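Local coordinates for fatty acyl CoA synthetase FADD13 (FATTY-ACYL-CoA SYNTHETASE) (Mycobacterium tuberculosis, PDB 3R44), which belongs to the AMP-binding (ANL) superfamily of enzymes, with a large N-terminal part and a smaller C-terminal domain, at residues A[50-59]-A[154-163]; A[202-212]-A[285-293]. One frame throughout, in Å; residues are numbered along the deposited sequence.

Interaction 1: A[50-59]-A[154-163]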
loop_
_atom_site.group_PDB
_atom_site.type_symbol
_atom_site.label_atom_id
_atom_site.label_comp_id
_atom_site.label_asym_id
_atom_site.label_seq_id
_atom_site.Cartn_x
_atom_site.Cartn_y
_atom_site.Cartn_z
ATOM N N ASN A 50 -9.731 3.222 -23.277
ATOM C CA ASN A 50 -8.884 4.261 -23.842
ATOM C C ASN A 50 -9.749 5.480 -24.253
ATOM O O ASN A 50 -9.395 6.647 -23.976
ATOM C CB ASN A 50 -8.031 3.782 -25.031
ATOM C CG ASN A 50 -7.032 4.812 -25.452
ATOM O OD1 ASN A 50 -6.160 5.206 -24.653
ATOM N ND2 ASN A 50 -7.223 5.375 -26.632
ATOM N N ALA A 51 -10.904 5.230 -24.881
ATOM C CA ALA A 51 -11.809 6.317 -25.276
ATOM C C ALA A 51 -12.342 7.086 -24.074
ATOM O O ALA A 51 -12.384 8.292 -24.074
ATOM C CB ALA A 51 -12.949 5.790 -26.119
ATOM N N LEU A 52 -12.646 6.410 -22.992
ATOM C CA LEU A 52 -13.105 7.127 -21.813
ATOM C C LEU A 52 -11.952 7.921 -21.168
ATOM O O LEU A 52 -12.178 9.003 -20.635
ATOM C CB LEU A 52 -13.649 6.175 -20.763
ATOM C CG LEU A 52 -14.213 6.776 -19.494
ATOM C CD1 LEU A 52 -15.300 7.782 -19.770
ATOM C CD2 LEU A 52 -14.851 5.639 -18.640
ATOM N N ALA A 53 -10.745 7.360 -21.140
ATOM C CA ALA A 53 -9.586 8.146 -20.698
ATOM C C ALA A 53 -9.421 9.436 -21.506
ATOM O O ALA A 53 -9.095 10.499 -20.953
ATOM C CB ALA A 53 -8.282 7.281 -20.734
ATOM N N ASN A 54 -9.671 9.364 -22.816
ATOM C CA ASN A 54 -9.610 10.537 -23.660
ATOM C C ASN A 54 -10.676 11.548 -23.292
ATOM O O ASN A 54 -10.411 12.746 -23.255
ATOM C CB ASN A 54 -9.742 10.182 -25.137
ATOM C CG ASN A 54 -8.497 9.501 -25.672
ATOM O OD1 ASN A 54 -7.484 9.499 -25.008
ATOM N ND2 ASN A 54 -8.603 8.842 -26.832
ATOM N N ARG A 55 -11.883 11.064 -23.073
ATOM C CA ARG A 55 -12.958 11.944 -22.554
ATOM C C ARG A 55 -12.609 12.588 -21.193
ATOM O O ARG A 55 -12.867 13.774 -21.002
ATOM C CB ARG A 55 -14.293 11.196 -22.495
ATOM C CG ARG A 55 -14.844 10.854 -23.895
ATOM C CD ARG A 55 -16.317 10.514 -23.920
ATOM N NE ARG A 55 -16.411 9.210 -24.559
ATOM C CZ ARG A 55 -16.742 8.945 -25.824
ATOM N NH1 ARG A 55 -17.169 9.894 -26.660
ATOM N NH2 ARG A 55 -16.698 7.669 -26.233
ATOM N N CYS A 56 -11.995 11.824 -20.281
ATOM C CA CYS A 56 -11.530 12.349 -19.002
ATOM C C CYS A 56 -10.496 13.462 -19.236
ATOM O O CYS A 56 -10.545 14.513 -18.585
ATOM C CB CYS A 56 -10.934 11.261 -18.121
ATOM S SG CYS A 56 -12.233 10.189 -17.430
ATOM N N ALA A 57 -9.574 13.222 -20.170
ATOM C CA ALA A 57 -8.556 14.208 -20.492
ATOM C C ALA A 57 -9.177 15.489 -21.053
ATOM O O ALA A 57 -8.703 16.603 -20.744
ATOM C CB ALA A 57 -7.572 13.633 -21.480
ATOM N N ASP A 58 -10.209 15.316 -21.880
ATOM C CA ASP A 58 -10.950 16.436 -22.460
ATOM C C ASP A 58 -11.603 17.276 -21.361
ATOM O O ASP A 58 -11.494 18.530 -21.363
ATOM C CB ASP A 58 -11.971 15.958 -23.514
ATOM C CG ASP A 58 -12.603 17.122 -24.318
ATOM O OD1 ASP A 58 -11.838 18.014 -24.757
ATOM O OD2 ASP A 58 -13.841 17.130 -24.544
ATOM N N VAL A 59 -12.240 16.595 -20.417
ATOM C CA VAL A 59 -12.870 17.249 -19.258
ATOM C C VAL A 59 -11.823 17.975 -18.418
ATOM O O VAL A 59 -12.004 19.137 -18.054
ATOM C CB VAL A 59 -13.672 16.268 -18.384
ATOM C CG1 VAL A 59 -14.104 16.931 -17.036
ATOM C CG2 VAL A 59 -14.853 15.684 -19.153
ATOM N N ARG A 154 -20.314 16.039 -17.653
ATOM C CA ARG A 154 -19.182 16.454 -18.477
ATOM C C ARG A 154 -18.696 15.340 -19.406
ATOM O O ARG A 154 -18.430 15.587 -20.579
ATOM C CB ARG A 154 -18.048 16.989 -17.613
ATOM C CG ARG A 154 -18.345 18.413 -17.121
ATOM C CD ARG A 154 -17.558 18.905 -15.921
ATOM N NE ARG A 154 -18.201 20.135 -15.449
ATOM C CZ ARG A 154 -18.116 21.317 -16.056
ATOM N NH1 ARG A 154 -17.360 21.455 -17.142
ATOM N NH2 ARG A 154 -18.777 22.381 -15.571
ATOM N N LEU A 155 -18.616 14.119 -18.888
ATOM C CA LEU A 155 -18.149 12.981 -19.666
ATOM C C LEU A 155 -19.082 12.715 -20.839
ATOM O O LEU A 155 -18.643 12.417 -21.952
ATOM C CB LEU A 155 -18.011 11.758 -18.743
ATOM C CG LEU A 155 -16.742 11.854 -17.876
ATOM C CD1 LEU A 155 -16.694 10.700 -16.891
ATOM C CD2 LEU A 155 -15.441 11.885 -18.708
ATOM N N ARG A 156 -20.377 12.889 -20.608
ATOM C CA ARG A 156 -21.364 12.696 -21.659
ATOM C C ARG A 156 -21.173 13.646 -22.836
ATOM O O ARG A 156 -21.486 13.264 -23.954
ATOM C CB ARG A 156 -22.803 12.757 -21.090
ATOM C CG ARG A 156 -23.156 11.482 -20.285
ATOM C CD ARG A 156 -24.635 11.359 -19.864
ATOM N NE ARG A 156 -25.206 12.623 -19.379
ATOM C CZ ARG A 156 -25.425 12.953 -18.098
ATOM N NH1 ARG A 156 -25.123 12.115 -17.099
ATOM N NH2 ARG A 156 -25.945 14.153 -17.816
ATOM N N SER A 157 -20.646 14.849 -22.622
ATOM C CA SER A 157 -20.494 15.796 -23.728
ATOM C C SER A 157 -19.051 15.936 -24.277
ATOM O O SER A 157 -18.833 16.686 -25.222
ATOM C CB SER A 157 -21.073 17.174 -23.318
ATOM O OG SER A 157 -20.181 17.843 -22.432
ATOM N N ALA A 158 -18.093 15.198 -23.696
ATOM C CA ALA A 158 -16.677 15.277 -24.042
ATOM C C ALA A 158 -16.412 14.485 -25.301
ATOM O O ALA A 158 -17.125 13.493 -25.585
ATOM C CB ALA A 158 -15.851 14.725 -22.916
ATOM N N ALA A 159 -15.389 14.917 -26.041
ATOM C CA ALA A 159 -14.936 14.224 -27.250
ATOM C C ALA A 159 -13.838 13.266 -26.846
ATOM O O ALA A 159 -13.082 13.538 -25.912
ATOM C CB ALA A 159 -14.417 15.216 -28.301
ATOM N N ALA A 160 -13.723 12.165 -27.572
ATOM C CA ALA A 160 -12.789 11.110 -27.229
ATOM C C ALA A 160 -11.502 11.275 -28.033
ATOM O O ALA A 160 -10.915 10.302 -28.419
ATOM C CB ALA A 160 -13.453 9.701 -27.458
ATOM N N ASP A 161 -11.057 12.519 -28.241
ATOM C CA ASP A 161 -9.850 12.834 -29.021
ATOM C C ASP A 161 -8.638 12.360 -28.255
ATOM O O ASP A 161 -8.514 12.631 -27.083
ATOM C CB ASP A 161 -9.676 14.362 -29.181
ATOM C CG ASP A 161 -10.816 15.051 -29.975
ATOM O OD1 ASP A 161 -11.364 14.412 -30.906
ATOM O OD2 ASP A 161 -11.130 16.261 -29.688
ATOM N N GLU A 162 -7.690 11.732 -28.914
ATOM C CA GLU A 162 -6.454 11.429 -28.246
ATOM C C GLU A 162 -5.655 12.750 -28.054
ATOM O O GLU A 162 -5.391 13.435 -29.045
ATOM C CB GLU A 162 -5.725 10.407 -29.121
ATOM C CG GLU A 162 -4.583 9.725 -28.505
ATOM C CD GLU A 162 -4.969 8.759 -27.437
ATOM O OE1 GLU A 162 -4.294 8.898 -26.395
ATOM O OE2 GLU A 162 -5.897 7.859 -27.627
ATOM N N PRO A 163 -5.327 13.151 -26.812
ATOM C CA PRO A 163 -4.527 14.379 -26.680
ATOM C C PRO A 163 -3.123 14.282 -27.288
ATOM O O PRO A 163 -2.552 13.201 -27.374
ATOM C CB PRO A 163 -4.375 14.550 -25.154
ATOM C CG PRO A 163 -5.440 13.624 -24.561
ATOM C CD PRO A 163 -5.558 12.510 -25.511
HETATM O O HOH W 1 -8.898 14.293 -24.887
HETATM O O HOH W 2 -10.696 7.563 -28.508
#
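One face of the Arg-55 guanidinium is covered by the methyl of Ala-160, which sits over its centre with CB 3.7 Å from Arg-55 CZ, while the carbonyl oxygen of Ala-158 lies at its edge near the plane. The contact illustrates how the chain leaving a helix can be laid across another helix: in the AMP-binding fold, helix 148-157 and the extended residues after it lie along one flank of helix 46-62. Leu-155 enters as a knob among Leu-52, Arg-55, Cys-56 and Val-59, its CD2 3.8 Å from Cys-56 SG. Further on, Ala-158 CB packs against Val-59 CG2, and Ala-159 N donates to Asp-58 OD2 (3.1 Å) from above the carboxylate plane. Glu-162 OE2 accepts bonds from two side-chain amides. Asn-50 ND2 makes a nearly straight bond of 3.0 Å to the syn lone pair of Glu-162 OE2, the amide and carboxylate almost coplanar, whereas Asn-54 ND2 comes from above the carboxylate, the two planes 79° apart. With CG beside its own backbone N (chi1 -72°), Asn-54 holds its amide where ND2 can also reach Ala-160 O, above the carbonyl plane. Lys-90, on helix 79-91, forms a salt bridge with Glu-162 OE1 and a hydrogen bond with Asn-50 OD1, and probably keeps the carboxylate ionised. One water donates both to Asn-54 O (2.7 Å) and to Asp-161 O (2.8 Å), joining the two backbones.

Interaction 2: A[202-212]-A[285-293]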
loop_
_atom_site.group_PDB
_atom_site.type_symbol
_atom_site.label_atom_id
_atom_site.label_comp_id
_atom_site.label_asym_id
_atom_site.label_seq_id
_atom_site.Cartn_x
_atom_site.Cartn_y
_atom_site.Cartn_z
ATOM N N TRP A 202 6.302 -6.127 -11.196
ATOM C CA TRP A 202 5.272 -7.129 -10.882
ATOM C C TRP A 202 5.046 -8.106 -12.033
ATOM O O TRP A 202 5.092 -9.321 -11.874
ATOM C CB TRP A 202 3.980 -6.390 -10.601
ATOM C CG TRP A 202 3.879 -5.871 -9.245
ATOM C CD1 TRP A 202 4.301 -4.645 -8.750
ATOM C CD2 TRP A 202 3.241 -6.521 -8.191
ATOM N NE1 TRP A 202 3.978 -4.543 -7.407
ATOM C CE2 TRP A 202 3.315 -5.679 -7.052
ATOM C CE3 TRP A 202 2.637 -7.789 -8.070
ATOM C CZ2 TRP A 202 2.814 -6.072 -5.800
ATOM C CZ3 TRP A 202 2.122 -8.158 -6.854
ATOM C CH2 TRP A 202 2.199 -7.294 -5.730
ATOM N N ALA A 203 4.833 -7.534 -13.213
ATOM C CA ALA A 203 4.478 -8.297 -14.391
ATOM C C ALA A 203 5.581 -9.278 -14.794
ATOM O O ALA A 203 5.301 -10.350 -15.347
ATOM C CB ALA A 203 4.168 -7.379 -15.537
ATOM N N SER A 204 6.837 -8.922 -14.530
ATOM C CA SER A 204 7.976 -9.829 -14.814
ATOM C C SER A 204 8.325 -10.807 -13.727
ATOM O O SER A 204 9.128 -11.720 -13.950
ATOM C CB SER A 204 9.261 -9.048 -15.137
ATOM O OG SER A 204 9.080 -8.321 -16.328
ATOM N N THR A 205 7.730 -10.652 -12.548
ATOM C CA THR A 205 8.076 -11.455 -11.403
ATOM C C THR A 205 6.949 -12.451 -11.060
ATOM O O THR A 205 7.223 -13.604 -10.811
ATOM C CB THR A 205 8.398 -10.557 -10.164
ATOM O OG1 THR A 205 9.422 -9.597 -10.522
ATOM C CG2 THR A 205 8.810 -11.438 -8.958
ATOM N N ILE A 206 5.703 -12.002 -11.042
ATOM C CA ILE A 206 4.622 -12.939 -10.659
ATOM C C ILE A 206 4.166 -13.695 -11.890
ATOM O O ILE A 206 4.374 -13.219 -13.017
ATOM C CB ILE A 206 3.419 -12.230 -10.009
ATOM C CG1 ILE A 206 2.657 -11.356 -10.991
ATOM C CG2 ILE A 206 3.855 -11.408 -8.792
ATOM C CD1 ILE A 206 1.385 -10.739 -10.296
ATOM N N ASP A 207 3.492 -14.842 -11.688
ATOM C CA ASP A 207 2.963 -15.594 -12.803
ATOM C C ASP A 207 1.658 -14.955 -13.279
ATOM O O ASP A 207 0.578 -15.426 -12.953
ATOM C CB ASP A 207 2.784 -17.066 -12.426
ATOM C CG ASP A 207 2.232 -17.931 -13.574
ATOM O OD1 ASP A 207 2.098 -17.512 -14.772
ATOM O OD2 ASP A 207 1.928 -19.083 -13.245
ATOM N N VAL A 208 1.759 -13.856 -14.017
ATOM C CA VAL A 208 0.599 -13.193 -14.626
ATOM C C VAL A 208 0.660 -13.432 -16.135
ATOM O O VAL A 208 1.777 -13.461 -16.719
ATOM C CB VAL A 208 0.530 -11.703 -14.300
ATOM C CG1 VAL A 208 1.771 -10.939 -14.818
ATOM C CG2 VAL A 208 -0.809 -11.082 -14.838
ATOM N N ARG A 209 -0.509 -13.649 -16.753
ATOM C CA ARG A 209 -0.613 -14.106 -18.155
ATOM C C ARG A 209 -1.552 -13.230 -18.958
ATOM O O ARG A 209 -2.494 -12.661 -18.414
ATOM C CB ARG A 209 -1.114 -15.546 -18.172
ATOM C CG ARG A 209 -0.287 -16.490 -17.315
ATOM C CD ARG A 209 -0.896 -17.870 -17.277
ATOM N NE ARG A 209 -0.229 -18.660 -16.267
ATOM C CZ ARG A 209 -0.605 -19.889 -15.940
ATOM N NH1 ARG A 209 -1.657 -20.444 -16.522
ATOM N NH2 ARG A 209 0.067 -20.545 -15.003
ATOM N N TYR A 210 -1.255 -13.104 -20.247
ATOM C CA TYR A 210 -2.131 -12.448 -21.190
ATOM C C TYR A 210 -3.519 -13.024 -21.051
ATOM O O TYR A 210 -3.675 -14.246 -20.983
ATOM C CB TYR A 210 -1.630 -12.663 -22.593
ATOM C CG TYR A 210 -2.502 -12.031 -23.662
ATOM C CD1 TYR A 210 -2.913 -10.712 -23.561
ATOM C CD2 TYR A 210 -2.925 -12.764 -24.780
ATOM C CE1 TYR A 210 -3.728 -10.106 -24.573
ATOM C CE2 TYR A 210 -3.737 -12.169 -25.785
ATOM C CZ TYR A 210 -4.129 -10.833 -25.657
ATOM O OH TYR A 210 -4.922 -10.232 -26.616
ATOM N N ARG A 211 -4.514 -12.138 -20.986
ATOM C CA ARG A 211 -5.931 -12.464 -20.838
ATOM C C ARG A 211 -6.335 -12.971 -19.419
ATOM O O ARG A 211 -7.494 -13.320 -19.219
ATOM C CB ARG A 211 -6.400 -13.434 -21.952
ATOM C CG ARG A 211 -6.180 -12.881 -23.358
ATOM C CD ARG A 211 -6.797 -13.652 -24.523
ATOM N NE ARG A 211 -8.234 -13.405 -24.527
ATOM C CZ ARG A 211 -8.897 -12.634 -25.391
ATOM N NH1 ARG A 211 -8.281 -12.046 -26.420
ATOM N NH2 ARG A 211 -10.211 -12.483 -25.240
ATOM N N ASP A 212 -5.413 -12.967 -18.435
ATOM C CA ASP A 212 -5.808 -13.259 -17.054
ATOM C C ASP A 212 -6.904 -12.226 -16.654
ATOM O O ASP A 212 -6.984 -11.107 -17.168
ATOM C CB ASP A 212 -4.643 -13.142 -16.053
ATOM C CG ASP A 212 -3.822 -14.409 -15.899
ATOM O OD1 ASP A 212 -4.265 -15.518 -16.304
ATOM O OD2 ASP A 212 -2.681 -14.332 -15.327
ATOM N N ASP A 285 -10.520 -21.819 -12.480
ATOM C CA ASP A 285 -9.652 -20.855 -13.158
ATOM C C ASP A 285 -8.815 -20.079 -12.138
ATOM O O ASP A 285 -7.848 -19.427 -12.539
ATOM C CB ASP A 285 -10.465 -19.822 -13.968
ATOM C CG ASP A 285 -11.267 -20.438 -15.141
ATOM O OD1 ASP A 285 -10.655 -20.851 -16.145
ATOM O OD2 ASP A 285 -12.512 -20.438 -15.074
ATOM N N PHE A 286 -9.203 -20.060 -10.852
ATOM C CA PHE A 286 -8.534 -19.169 -9.888
ATOM C C PHE A 286 -7.193 -19.782 -9.452
ATOM O O PHE A 286 -7.145 -20.941 -8.995
ATOM C CB PHE A 286 -9.411 -18.955 -8.650
ATOM C CG PHE A 286 -8.928 -17.850 -7.815
ATOM C CD1 PHE A 286 -9.293 -16.552 -8.101
ATOM C CD2 PHE A 286 -7.951 -18.071 -6.854
ATOM C CE1 PHE A 286 -8.792 -15.506 -7.348
ATOM C CE2 PHE A 286 -7.381 -17.001 -6.135
ATOM C CZ PHE A 286 -7.830 -15.739 -6.372
ATOM N N ARG A 287 -6.104 -19.074 -9.637
ATOM C CA ARG A 287 -4.794 -19.623 -9.329
ATOM C C ARG A 287 -4.224 -19.141 -8.024
ATOM O O ARG A 287 -3.690 -19.951 -7.290
ATOM C CB ARG A 287 -3.786 -19.316 -10.455
ATOM C CG ARG A 287 -4.276 -19.742 -11.816
ATOM C CD ARG A 287 -3.112 -19.947 -12.829
ATOM N NE ARG A 287 -2.372 -18.687 -13.032
ATOM C CZ ARG A 287 -2.730 -17.693 -13.850
ATOM N NH1 ARG A 287 -3.841 -17.750 -14.581
ATOM N NH2 ARG A 287 -1.922 -16.614 -13.952
ATOM N N TYR A 288 -4.240 -17.831 -7.772
ATOM C CA TYR A 288 -3.647 -17.312 -6.544
ATOM C C TYR A 288 -4.138 -15.933 -6.127
ATOM O O TYR A 288 -4.571 -15.141 -6.940
ATOM C CB TYR A 288 -2.078 -17.308 -6.650
ATOM C CG TYR A 288 -1.543 -16.439 -7.731
ATOM C CD1 TYR A 288 -1.240 -15.098 -7.501
ATOM C CD2 TYR A 288 -1.323 -16.951 -8.995
ATOM C CE1 TYR A 288 -0.721 -14.346 -8.472
ATOM C CE2 TYR A 288 -0.814 -16.197 -9.996
ATOM C CZ TYR A 288 -0.527 -14.858 -9.738
ATOM O OH TYR A 288 -0.038 -13.996 -10.698
ATOM N N PHE A 289 -3.970 -15.632 -4.854
ATOM C CA PHE A 289 -4.138 -14.308 -4.366
ATOM C C PHE A 289 -2.797 -13.626 -4.201
ATOM O O PHE A 289 -1.815 -14.268 -3.920
ATOM C CB PHE A 289 -4.803 -14.332 -2.997
ATOM C CG PHE A 289 -6.258 -14.739 -3.014
ATOM C CD1 PHE A 289 -7.265 -13.827 -3.353
ATOM C CD2 PHE A 289 -6.599 -16.035 -2.685
ATOM C CE1 PHE A 289 -8.612 -14.211 -3.349
ATOM C CE2 PHE A 289 -7.941 -16.443 -2.704
ATOM C CZ PHE A 289 -8.943 -15.520 -3.023
ATOM N N ILE A 290 -2.769 -12.315 -4.429
ATOM C CA ILE A 290 -1.608 -11.479 -4.138
ATOM C C ILE A 290 -2.031 -10.745 -2.878
ATOM O O ILE A 290 -3.042 -10.059 -2.908
ATOM C CB ILE A 290 -1.353 -10.436 -5.209
ATOM C CG1 ILE A 290 -1.116 -11.117 -6.554
ATOM C CG2 ILE A 290 -0.107 -9.574 -4.821
ATOM C CD1 ILE A 290 -1.025 -10.144 -7.751
ATOM N N THR A 291 -1.324 -10.924 -1.778
ATOM C CA THR A 291 -1.745 -10.349 -0.511
ATOM C C THR A 291 -0.683 -9.407 0.019
ATOM O O THR A 291 0.502 -9.634 -0.110
ATOM C CB THR A 291 -2.048 -11.416 0.570
ATOM O OG1 THR A 291 -0.844 -12.099 0.903
ATOM C CG2 THR A 291 -3.003 -12.486 0.039
ATOM N N GLY A 292 -1.147 -8.353 0.660
ATOM C CA GLY A 292 -0.267 -7.394 1.308
ATOM C C GLY A 292 -0.529 -7.514 2.801
ATOM O O GLY A 292 -1.467 -8.162 3.207
ATOM N N GLY A 293 0.304 -6.905 3.615
ATOM C CA GLY A 293 0.057 -6.893 5.043
ATOM C C GLY A 293 0.948 -7.905 5.720
ATOM O O GLY A 293 1.923 -8.362 5.148
HETATM O O HOH W 3 -0.122 -19.274 -11.251
#
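The backbones of 202-212 and 285-293 come no nearer than 9.1 Å, between Ile-206 CA and Ile-290 CA, so side chains from strand 288-291 and the residue before it must span to the inverse gamma turn centred on Asp-207 and the type II turn Arg-209 to Asp-212. Arg-287 grips Asp-212 end-on: Arg-287 NH1 meets Asp-212 OD1 at 2.9 Å and NH2 meets OD2 at 2.8 Å. The same NH2 donates, within its guanidinium plane, to Asp-207 O. Tyr-288 OH donates a second bond of 2.7 Å to Asp-207 O from the opposite face of the carbonyl; its ring, CG set between backbone N and carbonyl carbon (chi1 62°), turns an edge to the acceptor. The guanidinium of Arg-209 lies flat on that of Arg-287, centres 3.7 Å apart and planes at 7°, and is itself held side-on by the Asp-207 carboxylate. Beyond the polar cluster, Ile-290 CG2 abuts the Trp-202 ring edge, 3.3 Å from Trp-202 CZ3, and Ile-206 CD1 meets Ile-290 CD1. Each stacked arginine has its own carboxylate, Asp-212 for Arg-287 and Asp-207 for Arg-209, which is consistent with a locally balanced cluster of charges.

How the interactions relate
Taken together, interactions 1 and 2 show how one fold uses different chemistry to join sequence-distant segments at separate places. Their centres lie 31 Å apart and their nearest atoms about 14 Å apart. They come in series along the chain, the first closing before the second opens, and all four segments belong to the AMP-binding part of the protein. Interaction 1 joins helices 46-62 and 148-157, the latter following strand 144-147 at the edge of the four-stranded parallel sheet. Interaction 2 sets the end of helix 192-205 and the loop leading into strand 213-216 against strand 288-291; in the large mixed sheet these two strands flank 261-264. Each contact acts locally, and the two do not touch.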